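Local structure of dihydroorotate dehydrogenase (Schistosoma mansoni, 6UY4) at residues A[73-78]-A[83-88]; A[137-142]-A[271-276]; A[220-225]-A[263-268]; A[313-318]-A[344-349]. The protein probably catalyses the quinone-dependent oxidation of (S)-dihydroorotate to orotate in de novo pyrimidine synthesis, using FMN as cofactor. All blocks are in the same frame, centred on the assembly; numbering follows the deposited sequence.

Interaction 1 (A[73-78]-A[83-88])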
loop_
_atom_site.group_PDB
_atom_site.type_symbol
_atom_site.label_atom_id
_atom_site.label_comp_id
_atom_site.label_asym_id
_atom_site.label_seq_id
_atom_site.Cartn_x
_atom_site.Cartn_y
_atom_site.Cartn_z
ATOM N N LEU A 73 -7.994 8.678 -19.117
ATOM C CA LEU A 73 -7.817 7.964 -17.861
ATOM C C LEU A 73 -7.959 8.854 -16.636
ATOM O O LEU A 73 -7.888 8.347 -15.511
ATOM C CB LEU A 73 -6.451 7.269 -17.833
ATOM C CG LEU A 73 -6.273 6.105 -18.809
ATOM C CD1 LEU A 73 -4.921 5.440 -18.608
ATOM C CD2 LEU A 73 -7.402 5.098 -18.651
ATOM N N LYS A 74 -8.150 10.160 -16.814
ATOM C CA LYS A 74 -8.386 11.036 -15.675
ATOM C C LYS A 74 -9.679 10.645 -14.972
ATOM O O LYS A 74 -10.695 10.362 -15.614
ATOM C CB LYS A 74 -8.451 12.496 -16.122
ATOM C CG LYS A 74 -7.124 13.073 -16.577
ATOM C CD LYS A 74 -7.268 14.538 -16.956
ATOM C CE LYS A 74 -5.939 15.129 -17.390
ATOM N NZ LYS A 74 -5.358 14.390 -18.545
ATOM N N CYS A 75 -9.636 10.626 -13.642
ATOM C CA CYS A 75 -10.771 10.204 -12.837
ATOM C C CYS A 75 -10.909 11.120 -11.629
ATOM O O CYS A 75 -10.019 11.914 -11.314
ATOM C CB CYS A 75 -10.628 8.742 -12.393
ATOM S SG CYS A 75 -9.015 8.330 -11.688
ATOM N N LYS A 76 -12.050 10.996 -10.953
ATOM C CA LYS A 76 -12.356 11.771 -9.754
ATOM C C LYS A 76 -12.803 10.806 -8.666
ATOM O O LYS A 76 -13.874 10.198 -8.772
ATOM C CB LYS A 76 -13.433 12.821 -10.033
ATOM C CG LYS A 76 -12.983 13.934 -10.966
ATOM C CD LYS A 76 -14.125 14.877 -11.301
ATOM C CE LYS A 76 -15.211 14.174 -12.099
ATOM N NZ LYS A 76 -16.314 15.104 -12.470
ATOM N N VAL A 77 -11.983 10.656 -7.629
ATOM C CA VAL A 77 -12.284 9.794 -6.494
ATOM C C VAL A 77 -12.178 10.629 -5.226
ATOM O O VAL A 77 -11.211 11.382 -5.055
ATOM C CB VAL A 77 -11.339 8.579 -6.426
ATOM C CG1 VAL A 77 -11.781 7.621 -5.334
ATOM C CG2 VAL A 77 -11.288 7.869 -7.773
ATOM N N PHE A 78 -13.170 10.496 -4.341
ATOM C CA PHE A 78 -13.276 11.314 -3.131
ATOM C C PHE A 78 -13.259 12.805 -3.459
ATOM O O PHE A 78 -12.756 13.617 -2.679
ATOM C CB PHE A 78 -12.171 10.983 -2.123
ATOM C CG PHE A 78 -12.002 9.515 -1.864
ATOM C CD1 PHE A 78 -13.024 8.775 -1.295
ATOM C CD2 PHE A 78 -10.812 8.878 -2.176
ATOM C CE1 PHE A 78 -12.868 7.422 -1.054
ATOM C CE2 PHE A 78 -10.649 7.527 -1.936
ATOM C CZ PHE A 78 -11.679 6.798 -1.375
ATOM N N ASP A 83 -4.659 12.029 -12.189
ATOM C CA ASP A 83 -4.166 11.954 -13.559
ATOM C C ASP A 83 -4.464 10.595 -14.180
ATOM O O ASP A 83 -4.719 10.505 -15.387
ATOM C CB ASP A 83 -2.665 12.243 -13.586
ATOM C CG ASP A 83 -2.123 12.419 -14.991
ATOM O OD1 ASP A 83 -2.926 12.597 -15.931
ATOM O OD2 ASP A 83 -0.885 12.377 -15.155
ATOM N N HIS A 84 -4.446 9.541 -13.374
ATOM C CA HIS A 84 -4.779 8.188 -13.799
ATOM C C HIS A 84 -4.950 7.331 -12.544
ATOM O O HIS A 84 -4.448 7.693 -11.479
ATOM C CB HIS A 84 -3.694 7.606 -14.723
ATOM C CG HIS A 84 -2.308 7.711 -14.172
ATOM N ND1 HIS A 84 -1.767 6.761 -13.334
ATOM C CD2 HIS A 84 -1.350 8.652 -14.345
ATOM C CE1 HIS A 84 -0.535 7.112 -13.014
ATOM N NE2 HIS A 84 -0.257 8.255 -13.612
ATOM N N PRO A 85 -5.667 6.206 -12.639
ATOM C CA PRO A 85 -5.974 5.430 -11.425
ATOM C C PRO A 85 -4.783 4.710 -10.808
ATOM O O PRO A 85 -4.969 4.001 -9.812
ATOM C CB PRO A 85 -7.022 4.422 -11.918
ATOM C CG PRO A 85 -6.735 4.271 -13.369
ATOM C CD PRO A 85 -6.318 5.635 -13.832
ATOM N N ILE A 86 -3.570 4.870 -11.335
ATOM C CA ILE A 86 -2.412 4.097 -10.897
ATOM C C ILE A 86 -1.591 4.923 -9.918
ATOM O O ILE A 86 -1.178 6.047 -10.233
ATOM C CB ILE A 86 -1.555 3.661 -12.096
ATOM C CG1 ILE A 86 -2.426 2.964 -13.139
ATOM C CG2 ILE A 86 -0.424 2.749 -11.638
ATOM C CD1 ILE A 86 -1.727 2.735 -14.446
ATOM N N GLY A 87 -1.342 4.361 -8.734
ATOM C CA GLY A 87 -0.523 5.007 -7.731
ATOM C C GLY A 87 0.410 4.012 -7.069
ATOM O O GLY A 87 0.374 2.815 -7.356
ATOM N N LEU A 88 1.250 4.530 -6.178
ATOM C CA LEU A 88 2.215 3.714 -5.451
ATOM C C LEU A 88 1.647 3.338 -4.089
ATOM O O LEU A 88 1.231 4.211 -3.319
ATOM C CB LEU A 88 3.544 4.451 -5.284
ATOM C CG LEU A 88 4.655 3.662 -4.590
ATOM C CD1 LEU A 88 4.973 2.391 -5.361
ATOM C CD2 LEU A 88 5.900 4.516 -4.420
#

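Interaction 2 (A[137-142]-A[271-276]). With FMN (flavin mononucleotide), chain G.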
loop_
_atom_site.group_PDB
_atom_site.type_symbol
_atom_site.label_atom_id
_atom_site.label_comp_id
_atom_site.label_asym_id
_atom_site.label_seq_id
_atom_site.Cartn_x
_atom_site.Cartn_y
_atom_site.Cartn_z
ATOM N N VAL A 137 8.109 -10.723 -3.837
ATOM C CA VAL A 137 8.888 -10.274 -2.687
ATOM C C VAL A 137 8.219 -10.789 -1.419
ATOM O O VAL A 137 6.992 -10.739 -1.289
ATOM C CB VAL A 137 9.020 -8.735 -2.648
ATOM C CG1 VAL A 137 9.708 -8.284 -1.365
ATOM C CG2 VAL A 137 9.783 -8.223 -3.861
ATOM N N VAL A 138 9.028 -11.294 -0.491
ATOM C CA VAL A 138 8.574 -11.698 0.836
ATOM C C VAL A 138 9.230 -10.773 1.853
ATOM O O VAL A 138 10.462 -10.668 1.901
ATOM C CB VAL A 138 8.909 -13.167 1.132
ATOM C CG1 VAL A 138 8.541 -13.514 2.568
ATOM C CG2 VAL A 138 8.189 -14.085 0.155
ATOM N N ASN A 139 8.414 -10.101 2.665
ATOM C CA ASN A 139 8.909 -9.121 3.620
ATOM C C ASN A 139 8.254 -9.323 4.979
ATOM O O ASN A 139 7.115 -9.787 5.078
ATOM C CB ASN A 139 8.651 -7.683 3.140
ATOM C CG ASN A 139 7.296 -7.152 3.580
ATOM O OD1 ASN A 139 7.174 -6.521 4.631
ATOM N ND2 ASN A 139 6.270 -7.407 2.775
ATOM N N ARG A 140 8.997 -8.963 6.027
ATOM C CA ARG A 140 8.501 -8.959 7.399
ATOM C C ARG A 140 9.108 -7.756 8.126
ATOM O O ARG A 140 9.757 -7.874 9.161
ATOM C CB ARG A 140 8.823 -10.273 8.111
ATOM C CG ARG A 140 10.271 -10.725 7.983
ATOM C CD ARG A 140 10.577 -11.870 8.938
ATOM N NE ARG A 140 11.963 -12.322 8.836
ATOM C CZ ARG A 140 12.357 -13.378 8.130
ATOM N NH1 ARG A 140 11.469 -14.099 7.459
ATOM N NH2 ARG A 140 13.638 -13.714 8.097
ATOM N N CYS A 141 8.887 -6.564 7.562
ATOM C CA CYS A 141 9.508 -5.356 8.096
ATOM C C CYS A 141 9.024 -5.063 9.511
ATOM O O CYS A 141 9.830 -4.851 10.424
ATOM C CB CYS A 141 9.224 -4.171 7.172
ATOM S SG CYS A 141 9.833 -4.375 5.484
ATOM N N GLY A 142 7.710 -5.039 9.711
ATOM C CA GLY A 142 7.159 -4.818 11.033
ATOM C C GLY A 142 7.004 -3.357 11.405
ATOM O O GLY A 142 7.241 -2.980 12.557
ATOM N N SER A 271 -5.730 -5.482 -1.780
ATOM C CA SER A 271 -5.526 -5.827 -0.375
ATOM C C SER A 271 -4.054 -5.683 0.000
ATOM O O SER A 271 -3.278 -5.058 -0.723
ATOM C CB SER A 271 -5.989 -7.258 -0.093
ATOM O OG SER A 271 -5.267 -8.189 -0.880
ATOM N N ASN A 272 -3.675 -6.275 1.133
ATOM C CA ASN A 272 -2.282 -6.282 1.565
ATOM C C ASN A 272 -1.599 -7.555 1.075
ATOM O O ASN A 272 -1.912 -8.050 -0.013
ATOM C CB ASN A 272 -2.193 -6.159 3.089
ATOM C CG ASN A 272 -0.885 -5.536 3.551
ATOM O OD1 ASN A 272 0.194 -5.912 3.093
ATOM N ND2 ASN A 272 -0.979 -4.572 4.459
ATOM N N THR A 273 -0.677 -8.098 1.863
ATOM C CA THR A 273 0.089 -9.273 1.477
ATOM C C THR A 273 -0.514 -10.543 2.072
ATOM O O THR A 273 -1.299 -10.505 3.023
ATOM C CB THR A 273 1.551 -9.137 1.916
ATOM O OG1 THR A 273 1.611 -8.924 3.331
ATOM C CG2 THR A 273 2.214 -7.969 1.203
ATOM N N THR A 274 -0.126 -11.678 1.494
ATOM C CA THR A 274 -0.587 -12.993 1.920
ATOM C C THR A 274 0.503 -13.690 2.724
ATOM O O THR A 274 1.691 -13.573 2.408
ATOM C CB THR A 274 -0.975 -13.849 0.709
ATOM O OG1 THR A 274 -2.096 -13.259 0.043
ATOM C CG2 THR A 274 -1.337 -15.271 1.125
ATOM N N LEU A 275 0.094 -14.405 3.771
ATOM C CA LEU A 275 1.036 -15.200 4.549
ATOM C C LEU A 275 1.734 -16.217 3.655
ATOM O O LEU A 275 1.084 -16.991 2.945
ATOM C CB LEU A 275 0.311 -15.910 5.694
ATOM C CG LEU A 275 -0.357 -15.022 6.745
ATOM N N THR A 276 3.063 -16.206 3.685
ATOM C CA THR A 276 3.850 -17.109 2.859
ATOM C C THR A 276 3.908 -18.493 3.489
ATOM O O THR A 276 3.947 -18.635 4.714
ATOM C CB THR A 276 5.270 -16.574 2.676
ATOM O OG1 THR A 276 6.005 -16.742 3.895
ATOM C CG2 THR A 276 5.241 -15.102 2.323
HETATM N N1 FMN G . 1.375 -2.044 3.244
HETATM C C2 FMN G . 0.954 -1.162 4.220
HETATM O O2 FMN G . -0.242 -0.908 4.345
HETATM N N3 FMN G . 1.873 -0.561 5.055
HETATM C C4 FMN G . 3.218 -0.840 4.921
HETATM O O4 FMN G . 4.037 -0.304 5.667
HETATM C C4A FMN G . 3.646 -1.727 3.940
HETATM N N5 FMN G . 4.989 -2.011 3.802
HETATM C C5A FMN G . 5.412 -2.889 2.826
HETATM C C6 FMN G . 6.768 -3.168 2.691
HETATM C C7 FMN G . 7.203 -4.053 1.713
HETATM C C7M FMN G . 8.667 -4.351 1.573
HETATM C C8 FMN G . 6.281 -4.660 0.867
HETATM C C8M FMN G . 6.747 -5.617 -0.190
HETATM C C9 FMN G . 4.924 -4.381 1.005
HETATM C C9A FMN G . 4.485 -3.494 1.982
HETATM N N10 FMN G . 3.138 -3.208 2.123
HETATM C C10 FMN G . 2.719 -2.329 3.101
HETATM C "C1'" FMN G . 2.118 -3.849 1.231
HETATM C "C2'" FMN G . 1.925 -3.029 -0.038
HETATM O "O2'" FMN G . 1.605 -1.697 0.295
HETATM C "C3'" FMN G . 0.802 -3.604 -0.891
HETATM O "O3'" FMN G . -0.356 -3.761 -0.102
HETATM C "C4'" FMN G . 1.174 -4.947 -1.512
HETATM O "O4'" FMN G . 2.575 -5.081 -1.613
HETATM C "C5'" FMN G . 0.560 -5.026 -2.899
HETATM O "O5'" FMN G . 1.079 -6.118 -3.615
HETATM P P FMN G . 1.958 -5.828 -4.929
HETATM O O1P FMN G . 2.329 -7.153 -5.547
HETATM O O2P FMN G . 1.179 -4.980 -5.907
HETATM O O3P FMN G . 3.216 -5.108 -4.516
#

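Interaction 3 (A[220-225]-A[263-268])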
loop_
_atom_site.group_PDB
_atom_site.type_symbol
_atom_site.label_atom_id
_atom_site.label_comp_id
_atom_site.label_asym_id
_atom_site.label_seq_id
_atom_site.Cartn_x
_atom_site.Cartn_y
_atom_site.Cartn_z
ATOM N N ASP A 220 -15.416 -0.541 17.476
ATOM C CA ASP A 220 -14.911 0.433 18.436
ATOM C C ASP A 220 -13.821 1.299 17.818
ATOM O O ASP A 220 -13.800 2.521 18.016
ATOM C CB ASP A 220 -14.385 -0.285 19.678
ATOM C CG ASP A 220 -13.432 0.569 20.484
ATOM O OD1 ASP A 220 -13.910 1.444 21.236
ATOM O OD2 ASP A 220 -12.204 0.368 20.360
ATOM N N LEU A 221 -12.908 0.682 17.065
ATOM C CA LEU A 221 -11.836 1.438 16.424
ATOM C C LEU A 221 -12.399 2.456 15.441
ATOM O O LEU A 221 -12.027 3.635 15.470
ATOM C CB LEU A 221 -10.870 0.482 15.723
ATOM C CG LEU A 221 -9.818 1.107 14.805
ATOM C CD1 LEU A 221 -8.889 2.023 15.583
ATOM C CD2 LEU A 221 -9.028 0.025 14.086
ATOM N N LEU A 222 -13.308 2.020 14.564
ATOM C CA LEU A 222 -13.874 2.933 13.577
ATOM C C LEU A 222 -14.696 4.035 14.232
ATOM O O LEU A 222 -14.744 5.157 13.717
ATOM C CB LEU A 222 -14.729 2.161 12.572
ATOM C CG LEU A 222 -13.983 1.174 11.675
ATOM C CD1 LEU A 222 -14.918 0.593 10.627
ATOM C CD2 LEU A 222 -12.786 1.847 11.022
ATOM N N SER A 223 -15.341 3.742 15.361
ATOM C CA SER A 223 -16.132 4.761 16.043
ATOM C C SER A 223 -15.243 5.887 16.558
ATOM O O SER A 223 -15.524 7.069 16.331
ATOM C CB SER A 223 -16.927 4.128 17.186
ATOM O OG SER A 223 -17.782 5.077 17.797
ATOM N N LYS A 224 -14.160 5.535 17.254
ATOM C CA LYS A 224 -13.248 6.551 17.768
ATOM C C LYS A 224 -12.529 7.276 16.637
ATOM O O LYS A 224 -12.291 8.486 16.721
ATOM C CB LYS A 224 -12.237 5.913 18.721
ATOM C CG LYS A 224 -12.845 5.347 19.992
ATOM C CD LYS A 224 -11.812 4.577 20.797
ATOM C CE LYS A 224 -12.386 4.093 22.116
ATOM N NZ LYS A 224 -11.465 3.145 22.806
ATOM N N VAL A 225 -12.174 6.552 15.573
ATOM C CA VAL A 225 -11.463 7.169 14.457
ATOM C C VAL A 225 -12.352 8.184 13.747
ATOM O O VAL A 225 -11.909 9.288 13.409
ATOM C CB VAL A 225 -10.948 6.086 13.491
ATOM C CG1 VAL A 225 -10.578 6.696 12.150
ATOM C CG2 VAL A 225 -9.747 5.376 14.096
ATOM N N THR A 263 -20.697 3.934 11.921
ATOM C CA THR A 263 -19.260 3.785 11.694
ATOM C C THR A 263 -18.978 3.626 10.203
ATOM O O THR A 263 -18.300 2.695 9.769
ATOM C CB THR A 263 -18.696 2.600 12.476
ATOM O OG1 THR A 263 -19.501 1.439 12.233
ATOM C CG2 THR A 263 -18.671 2.898 13.971
ATOM N N ARG A 264 -19.500 4.546 9.396
ATOM C CA ARG A 264 -19.359 4.470 7.948
ATOM C C ARG A 264 -18.052 5.126 7.518
ATOM O O ARG A 264 -17.835 6.316 7.772
ATOM C CB ARG A 264 -20.542 5.134 7.247
ATOM C CG ARG A 264 -20.453 5.071 5.735
ATOM C CD ARG A 264 -21.709 5.604 5.077
ATOM N NE ARG A 264 -21.640 5.486 3.624
ATOM C CZ ARG A 264 -21.972 4.392 2.948
ATOM N NH1 ARG A 264 -22.398 3.315 3.596
ATOM N NH2 ARG A 264 -21.877 4.372 1.626
ATOM N N ILE A 265 -17.191 4.352 6.860
ATOM C CA ILE A 265 -15.941 4.873 6.319
ATOM C C ILE A 265 -16.185 5.368 4.900
ATOM O O ILE A 265 -17.328 5.400 4.429
ATOM C CB ILE A 265 -14.829 3.811 6.350
ATOM C CG1 ILE A 265 -15.197 2.632 5.449
ATOM C CG2 ILE A 265 -14.581 3.343 7.775
ATOM C CD1 ILE A 265 -14.099 1.612 5.312
ATOM N N ASP A 266 -15.112 5.747 4.204
ATOM C CA ASP A 266 -15.221 6.353 2.887
ATOM C C ASP A 266 -14.722 5.471 1.753
ATOM O O ASP A 266 -15.026 5.762 0.592
ATOM C CB ASP A 266 -14.456 7.685 2.855
ATOM C CG ASP A 266 -15.007 8.693 3.842
ATOM O OD1 ASP A 266 -16.209 9.017 3.752
ATOM O OD2 ASP A 266 -14.243 9.148 4.719
ATOM N N GLY A 267 -13.974 4.418 2.050
ATOM C CA GLY A 267 -13.461 3.548 1.009
ATOM C C GLY A 267 -12.610 2.460 1.622
ATOM O O GLY A 267 -12.268 2.499 2.808
ATOM N N MET A 268 -12.270 1.480 0.790
ATOM C CA MET A 268 -11.483 0.338 1.224
ATOM C C MET A 268 -10.369 0.064 0.225
ATOM O O MET A 268 -10.459 0.411 -0.956
ATOM C CB MET A 268 -12.350 -0.915 1.396
ATOM C CG MET A 268 -13.371 -0.813 2.514
ATOM S SD MET A 268 -14.306 -2.337 2.734
ATOM C CE MET A 268 -12.977 -3.499 3.035
#

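Interaction 4 (A[313-318]-A[344-349])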
loop_
_atom_site.group_PDB
_atom_site.type_symbol
_atom_site.label_atom_id
_atom_site.label_comp_id
_atom_site.label_asym_id
_atom_site.label_seq_id
_atom_site.Cartn_x
_atom_site.Cartn_y
_atom_site.Cartn_z
ATOM N N ASP A 313 -9.685 -11.640 -6.565
ATOM C CA ASP A 313 -10.901 -12.332 -6.146
ATOM C C ASP A 313 -11.462 -11.731 -4.866
ATOM O O ASP A 313 -12.676 -11.528 -4.747
ATOM C CB ASP A 313 -10.622 -13.823 -5.955
ATOM C CG ASP A 313 -10.386 -14.546 -7.268
ATOM O OD1 ASP A 313 -10.922 -14.095 -8.304
ATOM O OD2 ASP A 313 -9.674 -15.573 -7.260
ATOM N N CYS A 314 -10.590 -11.436 -3.897
ATOM C CA CYS A 314 -11.036 -10.787 -2.669
ATOM C C CYS A 314 -11.673 -9.438 -2.965
ATOM O O CYS A 314 -12.704 -9.086 -2.380
ATOM C CB CYS A 314 -9.862 -10.628 -1.704
ATOM S SG CYS A 314 -10.281 -9.831 -0.138
ATOM N N LEU A 315 -11.076 -8.672 -3.882
ATOM C CA LEU A 315 -11.661 -7.401 -4.295
ATOM C C LEU A 315 -13.035 -7.611 -4.920
ATOM O O LEU A 315 -13.990 -6.890 -4.607
ATOM C CB LEU A 315 -10.730 -6.692 -5.279
ATOM C CG LEU A 315 -11.294 -5.448 -5.967
ATOM C CD1 LEU A 315 -11.489 -4.325 -4.964
ATOM C CD2 LEU A 315 -10.396 -5.005 -7.113
ATOM N N ARG A 316 -13.150 -8.600 -5.809
ATOM C CA ARG A 316 -14.430 -8.879 -6.447
ATOM C C ARG A 316 -15.488 -9.278 -5.426
ATOM O O ARG A 316 -16.678 -9.005 -5.626
ATOM C CB ARG A 316 -14.257 -9.973 -7.505
ATOM C CG ARG A 316 -15.474 -10.187 -8.392
ATOM C CD ARG A 316 -15.193 -11.181 -9.513
ATOM N NE ARG A 316 -14.174 -10.701 -10.444
ATOM C CZ ARG A 316 -12.942 -11.194 -10.525
ATOM N NH1 ARG A 316 -12.571 -12.191 -9.732
ATOM N NH2 ARG A 316 -12.081 -10.694 -11.402
ATOM N N LYS A 317 -15.079 -9.908 -4.323
ATOM C CA LYS A 317 -16.028 -10.238 -3.263
ATOM C C LYS A 317 -16.482 -8.985 -2.524
ATOM O O LYS A 317 -17.683 -8.762 -2.340
ATOM C CB LYS A 317 -15.407 -11.239 -2.287
ATOM C CG LYS A 317 -15.271 -12.654 -2.824
ATOM C CD LYS A 317 -14.739 -13.595 -1.749
ATOM C CE LYS A 317 -14.662 -15.029 -2.248
ATOM N N VAL A 318 -15.527 -8.157 -2.091
ATOM C CA VAL A 318 -15.861 -6.963 -1.318
ATOM C C VAL A 318 -16.735 -6.020 -2.135
ATOM O O VAL A 318 -17.691 -5.430 -1.616
ATOM C CB VAL A 318 -14.576 -6.268 -0.831
ATOM C CG1 VAL A 318 -14.904 -4.951 -0.143
ATOM C CG2 VAL A 318 -13.804 -7.183 0.107
ATOM N N LEU A 344 -9.985 -2.938 -11.976
ATOM C CA LEU A 344 -10.935 -1.851 -12.196
ATOM C C LEU A 344 -12.299 -2.386 -12.618
ATOM O O LEU A 344 -13.334 -1.860 -12.193
ATOM C CB LEU A 344 -10.391 -0.875 -13.240
ATOM C CG LEU A 344 -9.170 -0.045 -12.837
ATOM C CD1 LEU A 344 -8.746 0.869 -13.973
ATOM C CD2 LEU A 344 -9.449 0.761 -11.578
ATOM N N ASN A 345 -12.323 -3.430 -13.448
ATOM C CA ASN A 345 -13.597 -4.027 -13.833
ATOM C C ASN A 345 -14.228 -4.797 -12.681
ATOM O O ASN A 345 -15.455 -4.936 -12.629
ATOM C CB ASN A 345 -13.412 -4.945 -15.042
ATOM C CG ASN A 345 -13.090 -4.182 -16.310
ATOM O OD1 ASN A 345 -13.483 -3.025 -16.470
ATOM N ND2 ASN A 345 -12.373 -4.826 -17.223
ATOM N N ALA A 346 -13.413 -5.300 -11.751
ATOM C CA ALA A 346 -13.932 -6.050 -10.615
ATOM C C ALA A 346 -14.607 -5.163 -9.578
ATOM O O ALA A 346 -15.322 -5.685 -8.715
ATOM C CB ALA A 346 -12.808 -6.850 -9.956
ATOM N N GLY A 347 -14.402 -3.848 -9.635
ATOM C CA GLY A 347 -15.069 -2.947 -8.717
ATOM C C GLY A 347 -14.176 -1.868 -8.140
ATOM O O GLY A 347 -14.623 -1.063 -7.318
ATOM N N ALA A 348 -12.915 -1.833 -8.562
ATOM C CA ALA A 348 -11.961 -0.867 -8.038
ATOM C C ALA A 348 -12.044 0.444 -8.808
ATOM O O ALA A 348 -12.257 0.455 -10.024
ATOM C CB ALA A 348 -10.537 -1.421 -8.104
ATOM N N SER A 349 -11.883 1.553 -8.086
ATOM C CA SER A 349 -11.805 2.870 -8.700
ATOM C C SER A 349 -10.378 3.379 -8.827
ATOM O O SER A 349 -10.111 4.232 -9.680
ATOM C CB SER A 349 -12.634 3.883 -7.899
ATOM O OG SER A 349 -14.008 3.534 -7.908
#

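Interaction 1 (A[73-78]-A[83-88])
L73 meets H84 and P85 largely through its carbonyl, while K74 and C75 reach D83 and P85 through their side chains. L73 points at the other segment, and its CB comes alongside that of H84, the two CB atoms 4.2 Å apart. Its carbonyl reaches the same residue: H84 CA sends its hydrogen almost straight at L73 O, a CA-H...O contact of 3.6 Å with 175° at the hydrogen, and P85 CD lies beside that oxygen too. K74 and D83 both start away from each other, yet their side chains converge at a slant. K74 CG passes 3.7 Å from D83 O, and a bend at the last torsion turns NZ toward D83 OD1, 4.0 Å off, a long salt bridge; that carboxylate oxygen also takes a weak bond from N68 N. C75 SG, tucked between its own N and carbonyl carbon (chi1 48°), comes loosely up to the N-CD side of the P85 ring. The H84 imidazole turns off to the far side, where ND1 accepts I86 N from somewhat out of the ring plane and NE2 bonds to G106 O. The arrangement is that of the short antiparallel hairpin 75-77/80-82 at the N-terminal end of the TIM barrel in this family, with residues 83-85 leading from it into barrel strand 86-88.

Interaction 2 (A[137-142]-A[271-276])
V138 and T276 reach toward each other tip to tip, and this is the tight part of the contact: T276 CG2 faces the fork of the valine, 3.7 Å from V138 CG1 and 3.8 Å from V138 CG2. Both side chains also touch L302, whose strand 301-304 runs between 136-139 and 274-275, so the pair closes over a central strand. Toward the flavin the fit is looser. N139 ND2 stands 4.4 Å from T273 CG2, and FMN does much of the joining there. The N139 amide lies nearly parallel over one face of the dimethylbenzene ring, with ND2 3.3 Å from FMN C8. A weak bond from C141 N to N139 OD1, 3.4 Å long but nearly straight at 170°, probably helps hold the amide's rotation. On the same face of the flavin, N272 OD1 comes to 3.4 Å from FMN C1', while FMN O3' gives a weak bond to the carbonyl of S271, the residue that follows a cis peptide bond. T273 and T276 keep some exposure to solvent, whereas V138 and N139 are buried. The arrangement is the FMN pocket of a dihydroorotate dehydrogenase, where a small antiparallel sheet covers the isoalloxazine above the C-terminal ends of the barrel strands.

Interaction 3 (A[220-225]-A[263-268])
L222 and S223 meet T263 and I265 without a ring, amide or guanidinium among the touching side chains, so this contact has no flat group whose faces or edges could be packed; branched aliphatic groups do the work. In TIM-barrel terms, helix 215-230 of the outer layer rests on the loop that leads from helix 248-259 into strand 267-270. L222 carries most of the contact on the helix side. It points toward the loop, and with CG beside its backbone N (chi1 -66°) both methyls are carried over I265, whose CG2 lies 4.0 Å from L222 CD1 and equally far from L222 CD2. The two side chains meet at a slant, the isoleucine methyl facing the leucine fork. Nearer the helix backbone, L222 CB lies 4.0 Å from T263 CB. L222 and I265 both also touch L240 of strand 238-242, which places them in the layer between barrel wall and helices. T263 divides its two branches by polarity: OG1 turns back to V257 O of helix 248-259, leaving the methyl to face 215-230. S223, at the exposed margin, takes part through its CB, while K224 NZ turns outward to pair with D220 OD1 on the same helix. The threonine methyl finishes the contact against the helix backbone itself, with T263 CG2 3.7 Å from S223 N and 3.8 Å from S223 CA.

Interaction 4 (A[313-318]-A[344-349])
R316 and A346 bring their backbones close, CA to CA 5.1 Å, where helix 305-321 passes the C-terminal end of helix 337-346, which stops in a Schellman motif: G347 takes a positive phi of 136° and turns the chain toward strand 350-353. The close approach fits the small residues on that side, A346, G347 and A348. L315 points toward them. Its CG lies opposite the backbone N across the CA-CB bond (chi1 171°), which throws the branch out from the helix, and CD2 does the touching: it sits 3.7 Å from A348 CB and 4.2 Å from A346 CB, one methyl bridging the two alanines on either side of the glycine. L315 also rests on I270 of strand 267-270, so the side chain fills the layer between barrel wall and helices. R316 runs along the outer margin. Its chain bends at chi3 (-64°), bringing the guanidinium past A346 CB at a slant, with NE 4.1 Å and NH2 4.2 Å from that methyl. NH1 turns back along its own helix to D313 OD1, 2.9 Å away at the edge of the guanidinium plane, a salt bridge whose hydrogen-bond geometry is weak. Chemically, then, helix 305-321 is joined to the end of helix 337-346 and the residues just after it by van der Waals contact: methyl against methyl inside, methyl against guanidinium at the exposed margin. The arginine's charge is met within its own helix, and that intrahelical pairing probably helps hold the guanidinium beside A346.

How the interactions relate
All four contacts belong to one TIM-barrel domain. Interaction 1 comes first along the chain, at the hairpin 75-77/80-82 and strand 86-88; interaction 3 is nested inside the long loop closed by interaction 2, and interaction 4 follows. Interactions 1 and 2 lie on opposite sides of the chain's centre, about 25 Å apart between centres, and mark the N-terminal end of the barrel and its FMN-binding C-terminal end. Interactions 3 and 4, about 20 Å apart between centres, seat outer helices around the wall between. They touch where M268 meets V318, and interaction 1 touches both, through F78 at D266 and P85 at S349 and L344. Strand 267-270 starts at interaction 3 and leads to S271 beside the flavin.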